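Local coordinates for protein purine nucleosidase, (IunH-1) (Sulfolobus solfataricus, PDB 3T8J) that belongs to the nucleosidase clan of alpha/beta proteins and binds a sodium ion, at residues Ser17-Leu22 and Leu51-Arg56; Val44-Trp49 and Val87-Lys92. All coordinates share one frame; numbering follows the deposited sequence. Where two conformers were deposited one is given.

Contact 1: Ser17-Leu22 and Leu51-Arg56; sequences SLYLLL and LEQVNR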
loop_
_atom_site.group_PDB
_atom_site.type_symbol
_atom_site.label_atom_id
_atom_site.label_comp_id
_atom_site.label_asym_id
_atom_site.label_seq_id
_atom_site.Cartn_x
_atom_site.Cartn_y
_atom_site.Cartn_z
ATOM N N SER A 17 6.649 -6.455 -36.227
ATOM C CA SER A 17 7.409 -5.214 -35.954
ATOM C C SER A 17 8.878 -5.333 -36.444
ATOM O O SER A 17 9.422 -4.386 -37.061
ATOM C CB SER A 17 7.368 -4.899 -34.457
ATOM O OG SER A 17 6.053 -4.536 -34.052
ATOM N N LEU A 18 9.523 -6.459 -36.148
ATOM C CA LEU A 18 10.868 -6.738 -36.653
ATOM C C LEU A 18 10.856 -6.599 -38.176
ATOM O O LEU A 18 11.727 -5.944 -38.779
ATOM C CB LEU A 18 11.305 -8.146 -36.235
ATOM C CG LEU A 18 12.609 -8.648 -36.853
ATOM C CD1 LEU A 18 13.824 -7.838 -36.426
ATOM C CD2 LEU A 18 12.800 -10.126 -36.503
ATOM N N TYR A 19 9.873 -7.235 -38.816
ATOM C CA TYR A 19 9.786 -7.204 -40.278
ATOM C C TYR A 19 9.532 -5.788 -40.822
ATOM O O TYR A 19 10.072 -5.430 -41.868
ATOM C CB TYR A 19 8.756 -8.199 -40.792
ATOM C CG TYR A 19 9.119 -9.662 -40.643
ATOM C CD1 TYR A 19 10.380 -10.086 -40.214
ATOM C CD2 TYR A 19 8.207 -10.639 -40.975
ATOM C CE1 TYR A 19 10.702 -11.444 -40.116
ATOM C CE2 TYR A 19 8.524 -12.000 -40.877
ATOM C CZ TYR A 19 9.769 -12.395 -40.459
ATOM O OH TYR A 19 10.061 -13.746 -40.371
ATOM N N LEU A 20 8.727 -4.979 -40.130
ATOM C CA LEU A 20 8.467 -3.604 -40.560
ATOM C C LEU A 20 9.787 -2.833 -40.600
ATOM O O LEU A 20 10.049 -2.098 -41.554
ATOM C CB LEU A 20 7.441 -2.924 -39.635
ATOM C CG LEU A 20 6.695 -1.664 -40.094
ATOM C CD1 LEU A 20 5.960 -1.870 -41.414
ATOM C CD2 LEU A 20 5.717 -1.176 -39.011
ATOM N N LEU A 21 10.618 -3.008 -39.567
ATOM C CA LEU A 21 11.913 -2.310 -39.546
ATOM C C LEU A 21 12.781 -2.797 -40.717
ATOM O O LEU A 21 13.346 -1.996 -41.473
ATOM C CB LEU A 21 12.666 -2.507 -38.212
ATOM C CG LEU A 21 12.076 -1.895 -36.943
ATOM C CD1 LEU A 21 12.883 -2.382 -35.723
ATOM C CD2 LEU A 21 12.064 -0.362 -37.015
ATOM N N LEU A 22 12.909 -4.111 -40.878
ATOM C CA LEU A 22 13.786 -4.688 -41.918
ATOM C C LEU A 22 13.335 -4.417 -43.352
ATOM O O LEU A 22 14.173 -4.093 -44.237
ATOM C CB LEU A 22 13.950 -6.194 -41.706
ATOM C CG LEU A 22 14.653 -6.636 -40.428
ATOM C CD1 LEU A 22 14.715 -8.170 -40.373
ATOM C CD2 LEU A 22 16.047 -6.069 -40.299
ATOM N N LEU A 51 14.079 -14.432 -38.012
ATOM C CA LEU A 51 15.238 -13.918 -38.748
ATOM C C LEU A 51 15.601 -14.810 -39.930
ATOM O O LEU A 51 15.992 -14.318 -40.992
ATOM C CB LEU A 51 16.438 -13.711 -37.804
ATOM C CG LEU A 51 16.287 -12.568 -36.811
ATOM C CD1 LEU A 51 17.329 -12.738 -35.709
ATOM C CD2 LEU A 51 16.441 -11.204 -37.490
ATOM N N GLU A 52 15.503 -16.128 -39.748
ATOM C CA GLU A 52 15.761 -17.078 -40.847
ATOM C C GLU A 52 14.858 -16.881 -42.067
ATOM O O GLU A 52 15.312 -17.076 -43.212
ATOM C CB GLU A 52 15.683 -18.541 -40.360
ATOM C CG GLU A 52 16.825 -18.926 -39.433
ATOM C CD GLU A 52 16.860 -20.415 -39.043
ATOM O OE1 GLU A 52 15.882 -21.169 -39.297
ATOM O OE2 GLU A 52 17.908 -20.816 -38.480
ATOM N N GLN A 53 13.608 -16.476 -41.848
ATOM C CA GLN A 53 12.658 -16.334 -42.964
ATOM C C GLN A 53 13.015 -15.178 -43.881
ATOM O O GLN A 53 12.562 -15.133 -45.029
ATOM C CB GLN A 53 11.203 -16.202 -42.485
ATOM C CG GLN A 53 10.757 -17.254 -41.444
ATOM C CD GLN A 53 11.172 -18.664 -41.800
ATOM O OE1 GLN A 53 10.799 -19.200 -42.851
ATOM N NE2 GLN A 53 12.009 -19.267 -40.953
ATOM N N VAL A 54 13.810 -14.248 -43.349
ATOM C CA VAL A 54 14.253 -13.074 -44.107
ATOM C C VAL A 54 15.775 -13.027 -44.283
ATOM O O VAL A 54 16.351 -11.971 -44.573
ATOM C CB VAL A 54 13.712 -11.772 -43.474
ATOM C CG1 VAL A 54 12.187 -11.726 -43.591
ATOM C CG2 VAL A 54 14.155 -11.599 -42.010
ATOM N N ASN A 55 16.424 -14.187 -44.170
ATOM C CA ASN A 55 17.846 -14.351 -44.472
ATOM C C ASN A 55 18.832 -13.478 -43.678
ATOM O O ASN A 55 19.891 -13.113 -44.193
ATOM C CB ASN A 55 18.094 -14.148 -45.977
ATOM C CG ASN A 55 17.243 -15.020 -46.814
ATOM O OD1 ASN A 55 17.146 -16.252 -46.580
ATOM N ND2 ASN A 55 16.597 -14.430 -47.804
ATOM N N ARG A 56 18.515 -13.176 -42.424
ATOM C CA ARG A 56 19.372 -12.348 -41.565
ATOM C C ARG A 56 20.021 -13.159 -40.453
ATOM O O ARG A 56 19.500 -14.223 -40.056
ATOM C CB ARG A 56 18.572 -11.187 -40.995
ATOM C CG ARG A 56 18.003 -10.225 -42.031
ATOM C CD ARG A 56 19.097 -9.572 -42.929
ATOM N NE ARG A 56 20.228 -9.051 -42.148
ATOM C CZ ARG A 56 20.337 -7.805 -41.672
ATOM N NH1 ARG A 56 19.421 -6.884 -41.933
ATOM N NH2 ARG A 56 21.400 -7.480 -40.943
#
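Tyr19 and Val54 form the middle of this contact, the tyrosine coming from helix 12-23 and the valine from the turn that ends helix 40-53. The ring of Tyr19 can be followed outward. CB only carries it: CG lies anti to the carbonyl carbon (chi1 -70°), and the ring runs from there toward the other segment. Val54 CG1 lies over one face of the Tyr19 ring, displaced toward its CE1 side; it is 4.2 Å from the Tyr19 centroid and 25° off the normal, a CH-pi contact, with Tyr19 CE1 its nearest atom (3.8 Å). At the tip, Tyr19 OH lies 3.4 Å from Gln53 CB, while its polar partner is Ala50 O in the last turns of helix 40-53. Tyrosine thus suits the place twice over, with a flat face for a methyl and a hydroxyl that hydrogen-bonds to a backbone carbonyl.

Val54 is forked, and its second branch, CG2, meets both Tyr19 CE1 and Leu22, 3.8 Å from Leu22 CD1. The other methyl of Leu22, CD2, approaches the guanidinium of Arg56 obliquely. Deeper in, Leu18 and Leu51 meet at about a right angle through their CD2 methyls, 3.9 Å apart. A Schellman motif with Asn55 at C-prime, its phi positive at 58°, ends the helix; Leu51 O accepts from both Val54 N and Arg56 N.

Around the contact, Leu22 also packs on Val28 of strand 27-33 and on Ile58, Val54 touches Trp310 near the C terminus, and Leu20 and Leu21 of helix 12-23 turn to helix 237-246.

Contact 2: Val44-Trp49 and Val87-Lys92; sequences VKNALW and VTVEPK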
loop_
_atom_site.group_PDB
_atom_site.type_symbol
_atom_site.label_atom_id
_atom_site.label_comp_id
_atom_site.label_asym_id
_atom_site.label_seq_id
_atom_site.Cartn_x
_atom_site.Cartn_y
_atom_site.Cartn_z
ATOM N N VAL A 44 12.592 -17.060 -27.494
ATOM C CA VAL A 44 13.926 -17.038 -28.103
ATOM C C VAL A 44 13.925 -17.745 -29.464
ATOM O O VAL A 44 14.415 -17.247 -30.477
ATOM C CB VAL A 44 14.990 -17.644 -27.160
ATOM C CG1 VAL A 44 16.364 -17.671 -27.813
ATOM C CG2 VAL A 44 15.030 -16.953 -25.800
ATOM N N LYS A 45 13.324 -18.940 -29.508
ATOM C CA LYS A 45 13.238 -19.682 -30.748
ATOM C C LYS A 45 12.407 -18.973 -31.820
ATOM O O LYS A 45 12.759 -18.997 -32.997
ATOM C CB LYS A 45 12.702 -21.106 -30.495
ATOM C CG LYS A 45 13.564 -21.964 -29.533
ATOM C CD LYS A 45 14.995 -22.157 -29.957
ATOM C CE LYS A 45 15.778 -23.091 -28.998
ATOM N NZ LYS A 45 15.365 -24.546 -29.075
ATOM N N ASN A 46 11.352 -18.282 -31.398
ATOM C CA ASN A 46 10.516 -17.517 -32.326
ATOM C C ASN A 46 11.330 -16.433 -33.031
ATOM O O ASN A 46 11.200 -16.238 -34.243
ATOM C CB ASN A 46 9.339 -16.838 -31.606
ATOM C CG ASN A 46 8.197 -17.784 -31.253
ATOM O OD1 ASN A 46 8.137 -18.951 -31.679
ATOM N ND2 ASN A 46 7.237 -17.254 -30.493
ATOM N N ALA A 47 12.168 -15.744 -32.274
ATOM C CA ALA A 47 12.958 -14.673 -32.866
ATOM C C ALA A 47 14.004 -15.187 -33.871
ATOM O O ALA A 47 14.181 -14.633 -34.952
ATOM C CB ALA A 47 13.627 -13.833 -31.746
ATOM N N LEU A 48 14.699 -16.259 -33.504
ATOM C CA LEU A 48 15.680 -16.898 -34.368
ATOM C C LEU A 48 15.046 -17.409 -35.661
ATOM O O LEU A 48 15.543 -17.171 -36.749
ATOM C CB LEU A 48 16.367 -18.044 -33.625
ATOM C CG LEU A 48 17.279 -17.634 -32.454
ATOM C CD1 LEU A 48 17.464 -18.830 -31.517
ATOM C CD2 LEU A 48 18.624 -17.089 -32.930
ATOM N N TRP A 49 13.914 -18.099 -35.521
ATOM C CA TRP A 49 13.155 -18.555 -36.665
ATOM C C TRP A 49 12.707 -17.388 -37.550
ATOM O O TRP A 49 12.832 -17.469 -38.760
ATOM C CB TRP A 49 11.949 -19.375 -36.216
ATOM C CG TRP A 49 11.084 -19.854 -37.344
ATOM C CD1 TRP A 49 11.231 -21.008 -38.056
ATOM C CD2 TRP A 49 9.951 -19.184 -37.895
ATOM N NE1 TRP A 49 10.251 -21.108 -39.015
ATOM C CE2 TRP A 49 9.446 -20.008 -38.938
ATOM C CE3 TRP A 49 9.299 -17.988 -37.601
ATOM C CZ2 TRP A 49 8.355 -19.649 -39.699
ATOM C CZ3 TRP A 49 8.195 -17.629 -38.368
ATOM C CH2 TRP A 49 7.739 -18.465 -39.400
ATOM N N VAL A 87 1.278 -23.512 -33.307
ATOM C CA VAL A 87 2.556 -23.977 -33.859
ATOM C C VAL A 87 3.718 -23.436 -33.023
ATOM O O VAL A 87 3.705 -22.268 -32.619
ATOM C CB VAL A 87 2.751 -23.546 -35.330
ATOM C CG1 VAL A 87 2.831 -22.065 -35.459
ATOM C CG2 VAL A 87 4.000 -24.203 -35.922
ATOM N N THR A 88 4.689 -24.305 -32.751
ATOM C CA THR A 88 5.887 -23.988 -31.993
ATOM C C THR A 88 7.088 -24.200 -32.895
ATOM O O THR A 88 7.599 -25.308 -33.051
ATOM C CB THR A 88 6.007 -24.826 -30.718
ATOM O OG1 THR A 88 5.918 -26.216 -31.043
ATOM C CG2 THR A 88 4.870 -24.479 -29.735
ATOM N N VAL A 89 7.549 -23.101 -33.494
ATOM C CA VAL A 89 8.600 -23.149 -34.495
ATOM C C VAL A 89 9.976 -23.375 -33.885
ATOM O O VAL A 89 10.164 -23.212 -32.683
ATOM C CB VAL A 89 8.679 -21.825 -35.345
ATOM C CG1 VAL A 89 7.366 -21.542 -36.074
ATOM C CG2 VAL A 89 9.095 -20.610 -34.469
ATOM N N GLU A 90 10.924 -23.741 -34.734
ATOM C CA GLU A 90 12.293 -24.021 -34.318
ATOM C C GLU A 90 13.203 -23.556 -35.459
ATOM O O GLU A 90 13.012 -23.968 -36.607
ATOM C CB GLU A 90 12.471 -25.539 -34.035
ATOM C CG GLU A 90 13.851 -25.987 -33.493
ATOM C CD GLU A 90 14.207 -25.452 -32.104
ATOM O OE1 GLU A 90 13.358 -24.813 -31.445
ATOM O OE2 GLU A 90 15.370 -25.686 -31.677
ATOM N N PRO A 91 14.198 -22.713 -35.157
ATOM C CA PRO A 91 15.180 -22.393 -36.201
ATOM C C PRO A 91 15.958 -23.613 -36.656
ATOM O O PRO A 91 16.195 -24.560 -35.872
ATOM C CB PRO A 91 16.124 -21.408 -35.504
ATOM C CG PRO A 91 16.027 -21.785 -34.052
ATOM C CD PRO A 91 14.579 -22.163 -33.848
ATOM N N LYS A 92 16.350 -23.593 -37.927
ATOM C CA LYS A 92 17.149 -24.664 -38.493
ATOM C C LYS A 92 18.634 -24.521 -38.253
ATOM O O LYS A 92 19.349 -25.520 -38.195
ATOM C CB LYS A 92 16.877 -24.766 -39.993
ATOM C CG LYS A 92 15.467 -25.225 -40.327
ATOM C CD LYS A 92 15.314 -25.406 -41.831
ATOM C CE LYS A 92 13.875 -25.704 -42.222
ATOM N NZ LYS A 92 13.369 -26.914 -41.509
HETATM O O HOH W 1 6.087 -20.693 -32.694
#
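Val89 lies across one face of the Trp49 indole, the two side chains at about a right angle. Val89 CB stands 3.7 Å from the centroid of the Trp49 five-membered ring, only 11° off the normal, a close CH-pi contact, while CG1 lies over the indole as a whole. Val89 CG2 reaches back to Trp49 CB (3.6 Å). A beta-branched residue suits this place because CB and both methyls can lie against one flat surface. Trp49 CG, anti to the backbone N (chi1 178°), lies 3.6 Å from Val89 CG2; the ring edge at CD1 is near Glu90 O. Beside it Pro91 packs on the helix itself: Pro91 CG touches Leu48 CB at 3.8 Å and CD lies near Lys45 O, a compact ring fitting close to the backbone.

At the outer side Lys45, its chain bent at chi2 and chi4, crosses the Glu90 side chain obliquely. Lys45 NZ makes a salt bridge to Glu90 OE2 (2.8 Å), on its syn lone pair, and a weak hydrogen bond to Glu90 OE1, while the CG and CD methylenes pass OE1.

What positions the loop lies one shell further out. A water lies among Asn46 OD1, Val87 O and Val89 N, accepting from Val89 N at 2.9 Å. Asn46 OD1 also accepts from Gln42 NE2, which bonds Val89 O as well, and Asn46 ND2 gives to Thr10 O and Gly82 O. The buried amide therefore has partners at both ends.

The chemistry is thus divided: an apolar centre of tryptophan, valine and proline; a charge pair at the more exposed side, led by the bond to OE2; and a buried asparagine whose OD1 neighbours a water that accepts from the backbone of irregular segment 87-92, while its ND2 bonds carbonyls elsewhere.

Overall arrangement
From the N terminus the chain passes strand 3-8 and helix 12-23, then strand 27-33, before helix 40-53. Contact 1 closes the part of this path from helix 12-23 onward, bringing 51-56 back against 17-22 with the strand among the intervening residues. Contact 2 begins earlier on the same helix, at 44-49, and closes a second loop to 87-92, beyond strand 60-62 and helix 76-79. Because 44-49 precedes 51-56, the two closures cross rather than nest. Their centres lie about 13 Å apart, and Glu52 OE1 joins them through a probable hydrogen bond to Lys92 N (2.8 Å). Helix 40-53 is thereby tied to helix 12-23 at its C-terminal end and to the loop preceding helix 101-111 along its middle.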